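Local coordinates for hypothetical multiheme protein (Ignicoccus hospitalis KIN4/I, PDB 4QO5) that carries eight covalently bound c-type hemes, is membrane-associated, and probably transfers electrons, although its physiological reaction is not established, at residues H135-T147 with P457-V470. Residues are numbered along the deposited sequence; the frame is centred on the assembly and turned at random.
Sequences HNPIYRALVNAST and PVTLFDEYIEKLWV. With CA (calcium ion), chain J; NAG (2-acetamido-2-deoxy-beta-D-glucopyranose), chain K; HEC (heme c), chain E.
Phe461 lies against one side of helix 137-147 in this multiheme cytochrome c, where a heme-lining helix meets a calcium site built from a loop and the first turn of helix 464-485. Apolar packing dominates. Leu142 makes a CH-pi contact, its CD1 sitting 4.0 Å from the centroid of the Phe461 ring. Leu460 CB covers the opposite face. Leu142 has CG anti to its N (chi1 -177°), and chi2 near 57° then turns CD1 over the ring; CG itself meets methyl CMB of the heme at 3.7 Å. Ile138 CG2 reaches Phe461 CZ, and the two side chains cross at about a right angle. Small residues let the backbones approach: Ala141 CB touches Pro457 CB at 3.5 Å, and Ala145 CB meets Phe461 CB and Val458 CG2.

The glycan lies beside the same helix. Arg140 runs alongside the sugar, its CG 3.6 Å from NAG N2. With an alanine in place of Arg140, the sugar would probably lose the chain that lies along it and be freer to turn.

The clear polar links across the contact run through water. Water 1 bridges Ala145 O and Lys467 NZ, and water 2 joins Ser146 OG to the same amine. Calcium is held by Thr459 O, Asp462 OD1, Glu463 OE2, both carboxylate oxygens of Glu466, water 3 and His451 O. Lys467 NZ also donates to Phe461 O at 2.9 Å, in the carbonyl plane.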
loop_
_atom_site.group_PDB
_atom_site.type_symbol
_atom_site.label_atom_id
_atom_site.label_comp_id
_atom_site.label_asym_id
_atom_site.label_seq_id
_atom_site.Cartn_x
_atom_site.Cartn_y
_atom_site.Cartn_z
ATOM N N HIS A 135 -20.044 16.096 17.738
ATOM C CA HIS A 135 -20.573 16.826 18.884
ATOM C C HIS A 135 -19.509 17.135 19.939
ATOM O O HIS A 135 -19.827 17.520 21.062
ATOM C CB HIS A 135 -21.750 16.077 19.503
ATOM C CG HIS A 135 -23.009 16.197 18.706
ATOM N ND1 HIS A 135 -24.250 16.326 19.289
ATOM C CD2 HIS A 135 -23.216 16.229 17.368
ATOM C CE1 HIS A 135 -25.169 16.427 18.344
ATOM N NE2 HIS A 135 -24.569 16.370 17.169
ATOM N N ASN A 136 -18.248 16.941 19.578
ATOM C CA ASN A 136 -17.139 17.441 20.380
ATOM C C ASN A 136 -16.673 18.735 19.724
ATOM O O ASN A 136 -16.209 18.715 18.573
ATOM C CB ASN A 136 -16.000 16.408 20.419
ATOM C CG ASN A 136 -14.865 16.817 21.334
ATOM O OD1 ASN A 136 -14.339 17.930 21.235
ATOM N ND2 ASN A 136 -14.486 15.919 22.246
ATOM N N PRO A 137 -16.799 19.867 20.435
ATOM C CA PRO A 137 -16.495 21.145 19.781
ATOM C C PRO A 137 -15.049 21.233 19.299
ATOM O O PRO A 137 -14.809 21.818 18.247
ATOM C CB PRO A 137 -16.796 22.188 20.866
ATOM C CG PRO A 137 -16.775 21.436 22.150
ATOM C CD PRO A 137 -17.235 20.042 21.832
ATOM N N ILE A 138 -14.109 20.651 20.039
ATOM C CA ILE A 138 -12.710 20.666 19.612
ATOM C C ILE A 138 -12.498 19.769 18.404
ATOM O O ILE A 138 -11.879 20.179 17.429
ATOM C CB ILE A 138 -11.750 20.231 20.747
ATOM C CG1 ILE A 138 -11.920 21.128 21.968
ATOM C CG2 ILE A 138 -10.297 20.258 20.267
ATOM C CD1 ILE A 138 -11.668 22.595 21.704
ATOM N N TYR A 139 -13.031 18.550 18.448
ATOM C CA TYR A 139 -12.814 17.629 17.337
ATOM C C TYR A 139 -13.550 18.116 16.096
ATOM O O TYR A 139 -13.079 17.938 14.976
ATOM C CB TYR A 139 -13.242 16.197 17.678
ATOM C CG TYR A 139 -12.539 15.627 18.905
ATOM C CD1 TYR A 139 -11.451 16.278 19.472
ATOM C CD2 TYR A 139 -12.973 14.442 19.493
ATOM C CE1 TYR A 139 -10.820 15.773 20.602
ATOM C CE2 TYR A 139 -12.341 13.923 20.619
ATOM C CZ TYR A 139 -11.270 14.595 21.165
ATOM O OH TYR A 139 -10.647 14.093 22.288
ATOM N N ARG A 140 -14.710 18.729 16.300
ATOM C CA ARG A 140 -15.463 19.261 15.168
ATOM C C ARG A 140 -14.720 20.423 14.516
ATOM O O ARG A 140 -14.817 20.639 13.298
ATOM C CB ARG A 140 -16.867 19.676 15.617
ATOM C CG ARG A 140 -17.704 20.337 14.546
ATOM C CD ARG A 140 -17.888 19.422 13.338
ATOM N NE ARG A 140 -18.922 19.926 12.436
ATOM C CZ ARG A 140 -20.226 19.853 12.691
ATOM N NH1 ARG A 140 -20.651 19.298 13.820
ATOM N NH2 ARG A 140 -21.105 20.328 11.817
ATOM N N ALA A 141 -13.973 21.169 15.324
ATOM C CA ALA A 141 -13.145 22.237 14.796
ATOM C C ALA A 141 -12.058 21.667 13.882
ATOM O O ALA A 141 -11.714 22.267 12.857
ATOM C CB ALA A 141 -12.540 23.044 15.922
ATOM N N LEU A 142 -11.530 20.499 14.247
ATOM C CA LEU A 142 -10.538 19.819 13.417
ATOM C C LEU A 142 -11.182 19.347 12.112
ATOM O O LEU A 142 -10.605 19.506 11.029
ATOM C CB LEU A 142 -9.915 18.640 14.167
ATOM C CG LEU A 142 -8.805 17.899 13.406
ATOM C CD1 LEU A 142 -7.697 18.866 13.010
ATOM C CD2 LEU A 142 -8.250 16.765 14.256
ATOM N N VAL A 143 -12.381 18.775 12.221
ATOM C CA VAL A 143 -13.158 18.384 11.045
ATOM C C VAL A 143 -13.291 19.573 10.113
ATOM O O VAL A 143 -12.962 19.504 8.925
ATOM C CB VAL A 143 -14.576 17.887 11.421
ATOM C CG1 VAL A 143 -15.460 17.804 10.179
ATOM C CG2 VAL A 143 -14.513 16.539 12.136
ATOM N N ASN A 144 -13.751 20.682 10.670
ATOM C CA ASN A 144 -13.931 21.888 9.897
ATOM C C ASN A 144 -12.694 22.459 9.239
ATOM O O ASN A 144 -12.738 22.871 8.074
ATOM C CB ASN A 144 -14.512 22.950 10.781
ATOM C CG ASN A 144 -15.963 22.945 10.724
ATOM O OD1 ASN A 144 -16.604 21.872 10.759
ATOM N ND2 ASN A 144 -16.529 24.131 10.543
ATOM N N ALA A 145 -11.602 22.513 9.999
ATOM C CA ALA A 145 -10.343 23.039 9.472
ATOM C C ALA A 145 -9.819 22.170 8.338
ATOM O O ALA A 145 -9.057 22.636 7.478
ATOM C CB ALA A 145 -9.299 23.141 10.591
ATOM N N SER A 146 -10.230 20.906 8.328
ATOM C CA SER A 146 -9.672 19.943 7.386
ATOM C C SER A 146 -10.491 19.797 6.115
ATOM O O SER A 146 -10.023 19.208 5.154
ATOM C CB SER A 146 -9.531 18.570 8.047
ATOM O OG SER A 146 -8.705 18.629 9.193
ATOM N N THR A 147 -11.720 20.315 6.111
ATOM C CA THR A 147 -12.655 20.015 5.032
ATOM C C THR A 147 -13.420 21.226 4.522
ATOM O O THR A 147 -14.340 21.087 3.719
ATOM C CB THR A 147 -13.700 18.990 5.490
ATOM O OG1 THR A 147 -14.412 19.528 6.613
ATOM C CG2 THR A 147 -13.033 17.677 5.892
ATOM N N PRO A 457 -12.490 27.570 18.085
ATOM C CA PRO A 457 -11.540 26.444 18.061
ATOM C C PRO A 457 -11.006 26.054 16.669
ATOM O O PRO A 457 -9.975 25.382 16.591
ATOM C CB PRO A 457 -12.347 25.281 18.653
ATOM C CG PRO A 457 -13.510 25.888 19.321
ATOM C CD PRO A 457 -13.799 27.184 18.644
ATOM N N VAL A 458 -11.670 26.448 15.591
ATOM C CA VAL A 458 -11.128 26.136 14.271
ATOM C C VAL A 458 -9.747 26.784 14.101
ATOM O O VAL A 458 -8.913 26.297 13.344
ATOM C CB VAL A 458 -12.095 26.560 13.133
ATOM C CG1 VAL A 458 -12.201 28.077 13.063
ATOM C CG2 VAL A 458 -11.637 25.988 11.791
ATOM N N THR A 459 -9.504 27.872 14.838
ATOM C CA THR A 459 -8.241 28.605 14.761
ATOM C C THR A 459 -7.068 27.852 15.378
ATOM O O THR A 459 -5.919 28.296 15.283
ATOM C CB THR A 459 -8.341 29.981 15.456
ATOM O OG1 THR A 459 -8.550 29.797 16.869
ATOM C CG2 THR A 459 -9.478 30.787 14.869
ATOM N N LEU A 460 -7.355 26.726 16.024
ATOM C CA LEU A 460 -6.307 25.871 16.569
ATOM C C LEU A 460 -5.618 25.080 15.471
ATOM O O LEU A 460 -4.486 24.640 15.651
ATOM C CB LEU A 460 -6.888 24.881 17.576
ATOM C CG LEU A 460 -7.446 25.474 18.865
ATOM C CD1 LEU A 460 -8.340 24.457 19.563
ATOM C CD2 LEU A 460 -6.276 25.882 19.762
ATOM N N PHE A 461 -6.304 24.911 14.336
ATOM C CA PHE A 461 -5.934 23.896 13.361
ATOM C C PHE A 461 -5.896 24.419 11.929
ATOM O O PHE A 461 -5.801 23.624 10.994
ATOM C CB PHE A 461 -6.946 22.738 13.375
ATOM C CG PHE A 461 -7.205 22.157 14.735
ATOM C CD1 PHE A 461 -6.195 21.511 15.434
ATOM C CD2 PHE A 461 -8.471 22.221 15.294
ATOM C CE1 PHE A 461 -6.440 20.970 16.679
ATOM C CE2 PHE A 461 -8.723 21.687 16.530
ATOM C CZ PHE A 461 -7.708 21.053 17.226
ATOM N N ASP A 462 -5.975 25.735 11.754
ATOM C CA ASP A 462 -6.248 26.287 10.430
ATOM C C ASP A 462 -5.036 26.830 9.679
ATOM O O ASP A 462 -5.164 27.287 8.544
ATOM C CB ASP A 462 -7.365 27.344 10.493
ATOM C CG ASP A 462 -7.011 28.533 11.371
ATOM O OD1 ASP A 462 -5.939 28.514 12.005
ATOM O OD2 ASP A 462 -7.833 29.478 11.450
ATOM N N GLU A 463 -3.864 26.773 10.297
ATOM C CA GLU A 463 -2.657 27.249 9.639
ATOM C C GLU A 463 -1.601 26.152 9.529
ATOM O O GLU A 463 -1.669 25.142 10.222
ATOM C CB GLU A 463 -2.080 28.467 10.361
ATOM C CG GLU A 463 -2.978 29.675 10.359
ATOM C CD GLU A 463 -2.504 30.736 11.341
ATOM O OE1 GLU A 463 -1.682 31.588 10.945
ATOM O OE2 GLU A 463 -2.949 30.709 12.508
ATOM N N TYR A 464 -0.633 26.366 8.648
ATOM C CA TYR A 464 0.342 25.333 8.304
ATOM C C TYR A 464 1.140 24.795 9.495
ATOM O O TYR A 464 1.210 23.586 9.687
ATOM C CB TYR A 464 1.282 25.818 7.191
ATOM C CG TYR A 464 2.242 24.753 6.715
ATOM C CD1 TYR A 464 1.778 23.616 6.065
ATOM C CD2 TYR A 464 3.609 24.872 6.932
ATOM C CE1 TYR A 464 2.648 22.632 5.637
ATOM C CE2 TYR A 464 4.487 23.891 6.507
ATOM C CZ TYR A 464 3.996 22.772 5.857
ATOM O OH TYR A 464 4.852 21.791 5.413
ATOM N N ILE A 465 1.735 25.671 10.295
ATOM C CA ILE A 465 2.499 25.188 11.452
ATOM C C ILE A 465 1.604 24.454 12.463
ATOM O O ILE A 465 2.058 23.544 13.159
ATOM C CB ILE A 465 3.319 26.306 12.151
ATOM C CG1 ILE A 465 4.367 25.678 13.086
ATOM C CG2 ILE A 465 2.407 27.277 12.891
ATOM C CD1 ILE A 465 5.470 26.606 13.521
ATOM N N GLU A 466 0.326 24.828 12.522
ATOM C CA GLU A 466 -0.616 24.151 13.409
ATOM C C GLU A 466 -0.901 22.740 12.886
ATOM O O GLU A 466 -1.037 21.789 13.654
ATOM C CB GLU A 466 -1.903 24.980 13.551
ATOM C CG GLU A 466 -1.665 26.304 14.288
ATOM C CD GLU A 466 -2.735 27.363 14.050
ATOM O OE1 GLU A 466 -3.582 27.193 13.146
ATOM O OE2 GLU A 466 -2.707 28.382 14.771
ATOM N N LYS A 467 -0.951 22.592 11.568
ATOM C CA LYS A 467 -1.168 21.271 10.988
ATOM C C LYS A 467 0.058 20.370 11.173
ATOM O O LYS A 467 -0.070 19.150 11.286
ATOM C CB LYS A 467 -1.569 21.393 9.511
ATOM C CG LYS A 467 -2.990 21.995 9.326
ATOM C CD LYS A 467 -3.217 22.367 7.867
ATOM C CE LYS A 467 -4.339 23.382 7.695
ATOM N NZ LYS A 467 -5.639 22.849 8.173
ATOM N N LEU A 468 1.242 20.970 11.203
ATOM C CA LEU A 468 2.453 20.210 11.508
ATOM C C LEU A 468 2.364 19.663 12.928
ATOM O O LEU A 468 2.711 18.515 13.185
ATOM C CB LEU A 468 3.698 21.084 11.347
ATOM C CG LEU A 468 4.013 21.520 9.913
ATOM C CD1 LEU A 468 5.297 22.343 9.891
ATOM C CD2 LEU A 468 4.145 20.303 9.008
ATOM N N TRP A 469 1.876 20.484 13.851
ATOM C CA TRP A 469 1.680 20.029 15.217
ATOM C C TRP A 469 0.671 18.876 15.261
ATOM O O TRP A 469 0.924 17.852 15.892
ATOM C CB TRP A 469 1.238 21.193 16.086
ATOM C CG TRP A 469 0.645 20.797 17.414
ATOM C CD1 TRP A 469 1.310 20.250 18.497
ATOM C CD2 TRP A 469 -0.721 20.937 17.808
ATOM N NE1 TRP A 469 0.416 20.041 19.528
ATOM C CE2 TRP A 469 -0.831 20.457 19.132
ATOM C CE3 TRP A 469 -1.874 21.427 17.167
ATOM C CZ2 TRP A 469 -2.045 20.457 19.833
ATOM C CZ3 TRP A 469 -3.073 21.426 17.862
ATOM C CH2 TRP A 469 -3.147 20.944 19.186
ATOM N N VAL A 470 -0.460 19.038 14.579
ATOM C CA VAL A 470 -1.459 17.971 14.497
ATOM C C VAL A 470 -0.845 16.639 14.055
ATOM O O VAL A 470 -1.066 15.607 14.696
ATOM C CB VAL A 470 -2.660 18.348 13.580
ATOM C CG1 VAL A 470 -3.555 17.134 13.340
ATOM C CG2 VAL A 470 -3.472 19.484 14.201
HETATM CA CA CA J . -4.599 29.404 13.773
HETATM C C1 NAG K . -18.634 23.308 12.234
HETATM C C2 NAG K . -18.669 24.402 13.241
HETATM C C3 NAG K . -20.107 24.865 13.398
HETATM C C4 NAG K . -20.665 25.290 12.032
HETATM C C5 NAG K . -20.390 24.228 10.958
HETATM C C6 NAG K . -20.720 24.691 9.556
HETATM C C7 NAG K . -16.898 24.311 14.959
HETATM C C8 NAG K . -16.505 23.759 16.299
HETATM N N2 NAG K . -18.113 23.963 14.517
HETATM O O3 NAG K . -20.168 25.923 14.345
HETATM O O4 NAG K . -22.071 25.468 12.098
HETATM O O5 NAG K . -19.010 23.832 10.958
HETATM O O6 NAG K . -20.312 26.032 9.326
HETATM O O7 NAG K . -16.147 25.048 14.320
HETATM FE FE HEC E . -11.252 9.598 12.466
HETATM C CHA HEC E . -10.914 8.262 15.663
HETATM C CHB HEC E . -11.071 12.727 13.837
HETATM C CHC HEC E . -11.376 10.997 9.324
HETATM C CHD HEC E . -10.867 6.516 11.094
HETATM N NA HEC E . -10.983 10.324 14.378
HETATM C C1A HEC E . -10.985 9.627 15.563
HETATM C C2A HEC E . -11.073 10.579 16.653
HETATM C C3A HEC E . -11.106 11.798 16.118
HETATM C C4A HEC E . -11.044 11.662 14.691
HETATM C CMA HEC E . -11.177 13.169 16.820
HETATM C CAA HEC E . -11.141 10.242 18.161
HETATM C CBA HEC E . -12.625 10.377 18.522
HETATM C CGA HEC E . -12.925 9.977 19.950
HETATM O O1A HEC E . -13.297 10.863 20.762
HETATM O O2A HEC E . -12.793 8.774 20.270
HETATM N NB HEC E . -11.253 11.461 11.760
HETATM C C1B HEC E . -11.136 12.630 12.472
HETATM C C2B HEC E . -11.200 13.753 11.575
HETATM C C3B HEC E . -11.205 13.258 10.331
HETATM C C4B HEC E . -11.310 11.821 10.424
HETATM C CMB HEC E . -11.020 15.221 12.039
HETATM C CAB HEC E . -11.164 13.929 8.938
HETATM C CBB HEC E . -10.604 15.360 8.787
HETATM N NC HEC E . -11.094 8.955 10.582
HETATM C C1C HEC E . -11.278 9.635 9.400
HETATM C C2C HEC E . -11.506 8.677 8.337
HETATM C C3C HEC E . -11.182 7.495 8.882
HETATM C C4C HEC E . -11.040 7.619 10.284
HETATM C CMC HEC E . -11.558 9.103 6.846
HETATM C CAC HEC E . -11.054 6.063 8.390
HETATM C CBC HEC E . -10.103 6.008 7.157
HETATM N ND HEC E . -10.951 7.691 13.251
HETATM C C1D HEC E . -10.794 6.559 12.472
HETATM C C2D HEC E . -10.508 5.438 13.326
HETATM C C3D HEC E . -10.504 5.979 14.748
HETATM C C4D HEC E . -10.790 7.385 14.608
HETATM C CMD HEC E . -10.256 3.993 12.887
HETATM C CAD HEC E . -10.215 5.206 16.057
HETATM C CBD HEC E . -8.705 4.997 16.118
HETATM C CGD HEC E . -8.280 4.451 17.455
HETATM O O1D HEC E . -7.145 3.919 17.532
HETATM O O2D HEC E . -9.057 4.536 18.431
HETATM O O HOH W 1 -7.332 24.647 7.325
HETATM O O HOH W 2 -6.504 20.630 9.791
HETATM O O HOH W 3 -6.157 31.067 13.101
HETATM O O HOH W 4 -8.745 9.616 12.244
#